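Local atomic coordinates of uroporphyrinogen III cosynthase (HemD) (Helicobacter pylori, PDB entry 3P9Z), a protein that probably catalyses the cyclization of the linear tetrapyrrole hydroxymethylbilane to uroporphyrinogen III, with release of water, in porphyrin biosynthesis. Residues N24-Y29 and V140-K145. Residues are numbered along the deposited sequence; the frame is centred on the assembly and turned at random. Where two conformers were deposited one is given.
Sequences NEFCYY and VVYENK
F26 and Y142 lie side by side on one face of an antiparallel strand pair, their side chains pointing the same way and their ring planes turned 60° apart. The pair is a worked example of how the alternation of a β-strand sends successive side chains to opposite faces. The closest atoms are F26 CD1 and Y142 CD2, 3.5 Å apart. The N144 amide is stacked on the F26 ring, its plane 22° from the ring plane: CG stands anti to the backbone N (chi1 -178°), CB meets CE1 of F26 at 3.5 Å, and OD1 sits over one face toward the rim. Y28, on this same side, brings its ring edge to Y142 CB and rests beyond that on helix 46-55.

The other face carries E25, C27, E143 and K145. Just past the strand end, the ring of Y29 turns its edge to E143 CB and Y142 N, and its OH donates to E143 OE1 (2.6 Å), which accepts through its anti lone pair and lies in the plane of the Y29 ring.

Between the faces, E25 with K145 and C27 with E143 form hydrogen-bonded pairs; Y29 N to V141 O (3.0 Å) adds a bond whose donor stands above the carbonyl plane. Such a two-stranded ladder linking two alpha/beta domains is characteristic of uroporphyrinogen-III synthases. Five backbone bonds against one side-chain bond imply a connector held mainly by its backbone, while Y29 probably helps to satisfy the E143 carboxylate, with K119 and E120 beside it.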
loop_
_atom_site.group_PDB
_atom_site.type_symbol
_atom_site.label_atom_id
_atom_site.label_comp_id
_atom_site.label_asym_id
_atom_site.label_seq_id
_atom_site.Cartn_x
_atom_site.Cartn_y
_atom_site.Cartn_z
ATOM N N ASN A 24 -7.360 -0.130 -8.857
ATOM C CA ASN A 24 -6.666 1.100 -8.478
ATOM C C ASN A 24 -5.372 1.161 -9.251
ATOM O O ASN A 24 -4.914 0.139 -9.761
ATOM C CB ASN A 24 -6.361 1.079 -6.981
ATOM C CG ASN A 24 -7.605 1.117 -6.149
ATOM O OD1 ASN A 24 -7.975 0.126 -5.510
ATOM N ND2 ASN A 24 -8.290 2.246 -6.179
ATOM N N GLU A 25 -4.781 2.344 -9.321
ATOM C CA GLU A 25 -3.481 2.512 -9.952
ATOM C C GLU A 25 -2.681 3.600 -9.232
ATOM O O GLU A 25 -3.238 4.497 -8.614
ATOM C CB GLU A 25 -3.607 2.778 -11.468
ATOM C CG GLU A 25 -4.209 4.130 -11.840
ATOM C CD GLU A 25 -4.653 4.223 -13.303
ATOM O OE1 GLU A 25 -4.138 3.456 -14.152
ATOM O OE2 GLU A 25 -5.522 5.077 -13.608
ATOM N N PHE A 26 -1.368 3.472 -9.287
ATOM C CA PHE A 26 -0.475 4.402 -8.627
ATOM C C PHE A 26 -0.052 5.480 -9.581
ATOM O O PHE A 26 0.286 5.219 -10.726
ATOM C CB PHE A 26 0.725 3.669 -8.018
ATOM C CG PHE A 26 0.362 2.861 -6.816
ATOM C CD1 PHE A 26 0.126 3.479 -5.598
ATOM C CD2 PHE A 26 0.193 1.484 -6.914
ATOM C CE1 PHE A 26 -0.249 2.729 -4.474
ATOM C CE2 PHE A 26 -0.179 0.733 -5.804
ATOM C CZ PHE A 26 -0.398 1.357 -4.584
ATOM N N CYS A 27 -0.153 6.707 -9.114
ATOM C CA CYS A 27 0.297 7.841 -9.898
ATOM C C CYS A 27 1.509 8.465 -9.210
ATOM O O CYS A 27 1.531 8.658 -7.998
ATOM C CB CYS A 27 -0.843 8.835 -10.125
ATOM S SG CYS A 27 -2.264 8.090 -11.001
ATOM N N TYR A 28 2.541 8.730 -10.000
ATOM C CA TYR A 28 3.817 9.218 -9.475
ATOM C C TYR A 28 4.011 10.711 -9.678
ATOM O O TYR A 28 3.678 11.238 -10.742
ATOM C CB TYR A 28 4.976 8.466 -10.106
ATOM C CG TYR A 28 5.038 6.997 -9.778
ATOM C CD1 TYR A 28 4.458 6.480 -8.614
ATOM C CD2 TYR A 28 5.721 6.128 -10.611
ATOM C CE1 TYR A 28 4.540 5.114 -8.314
ATOM C CE2 TYR A 28 5.814 4.775 -10.318
ATOM C CZ TYR A 28 5.227 4.280 -9.176
ATOM O OH TYR A 28 5.334 2.940 -8.921
ATOM N N TYR A 29 4.530 11.377 -8.641
ATOM C CA TYR A 29 4.821 12.807 -8.665
ATOM C C TYR A 29 6.307 13.042 -8.422
ATOM O O TYR A 29 6.873 12.529 -7.453
ATOM C CB TYR A 29 4.005 13.561 -7.611
ATOM C CG TYR A 29 2.525 13.292 -7.673
ATOM C CD1 TYR A 29 1.750 13.780 -8.730
ATOM C CD2 TYR A 29 1.898 12.545 -6.689
ATOM C CE1 TYR A 29 0.387 13.527 -8.792
ATOM C CE2 TYR A 29 0.535 12.291 -6.739
ATOM C CZ TYR A 29 -0.212 12.784 -7.787
ATOM O OH TYR A 29 -1.562 12.522 -7.839
ATOM N N VAL A 140 4.834 14.462 -0.897
ATOM C CA VAL A 140 3.942 13.547 -1.581
ATOM C C VAL A 140 4.577 13.080 -2.907
ATOM O O VAL A 140 4.766 13.870 -3.833
ATOM C CB VAL A 140 2.596 14.266 -1.864
ATOM C CG1 VAL A 140 1.688 13.423 -2.775
ATOM C CG2 VAL A 140 1.885 14.629 -0.527
ATOM N N VAL A 141 4.900 11.798 -3.014
ATOM C CA VAL A 141 5.505 11.307 -4.259
ATOM C C VAL A 141 4.621 10.310 -5.001
ATOM O O VAL A 141 4.955 9.870 -6.108
ATOM C CB VAL A 141 6.939 10.740 -4.035
ATOM C CG1 VAL A 141 7.876 11.860 -3.466
ATOM C CG2 VAL A 141 6.915 9.534 -3.123
ATOM N N TYR A 142 3.493 9.940 -4.400
ATOM C CA TYR A 142 2.557 9.062 -5.108
ATOM C C TYR A 142 1.141 9.166 -4.571
ATOM O O TYR A 142 0.918 9.669 -3.468
ATOM C CB TYR A 142 3.037 7.590 -5.129
ATOM C CG TYR A 142 2.773 6.844 -3.844
ATOM C CD1 TYR A 142 3.664 6.937 -2.778
ATOM C CD2 TYR A 142 1.625 6.060 -3.678
ATOM C CE1 TYR A 142 3.439 6.276 -1.584
ATOM C CE2 TYR A 142 1.384 5.383 -2.456
ATOM C CZ TYR A 142 2.310 5.499 -1.430
ATOM O OH TYR A 142 2.121 4.865 -0.226
ATOM N N GLU A 143 0.200 8.687 -5.388
ATOM C CA GLU A 143 -1.196 8.589 -5.009
ATOM C C GLU A 143 -1.764 7.277 -5.540
ATOM O O GLU A 143 -1.462 6.864 -6.671
ATOM C CB GLU A 143 -1.979 9.773 -5.566
ATOM C CG GLU A 143 -3.384 9.878 -5.015
ATOM C CD GLU A 143 -4.182 11.025 -5.612
ATOM O OE1 GLU A 143 -3.690 11.697 -6.543
ATOM O OE2 GLU A 143 -5.316 11.255 -5.140
ATOM N N ASN A 144 -2.552 6.608 -4.703
ATOM C CA ASN A 144 -3.244 5.393 -5.090
ATOM C C ASN A 144 -4.642 5.817 -5.497
ATOM O O ASN A 144 -5.426 6.280 -4.666
ATOM C CB ASN A 144 -3.274 4.386 -3.931
ATOM C CG ASN A 144 -3.946 3.071 -4.311
ATOM O OD1 ASN A 144 -3.898 2.636 -5.466
ATOM N ND2 ASN A 144 -4.572 2.426 -3.326
ATOM N N LYS A 145 -4.932 5.676 -6.783
ATOM C CA LYS A 145 -6.086 6.305 -7.405
ATOM C C LYS A 145 -6.996 5.273 -8.086
ATOM O O LYS A 145 -6.510 4.308 -8.684
ATOM C CB LYS A 145 -5.564 7.261 -8.482
ATOM C CG LYS A 145 -6.382 8.494 -8.695
ATOM C CD LYS A 145 -5.567 9.514 -9.492
ATOM C CE LYS A 145 -6.434 10.674 -9.963
ATOM N NZ LYS A 145 -7.267 10.263 -11.131
#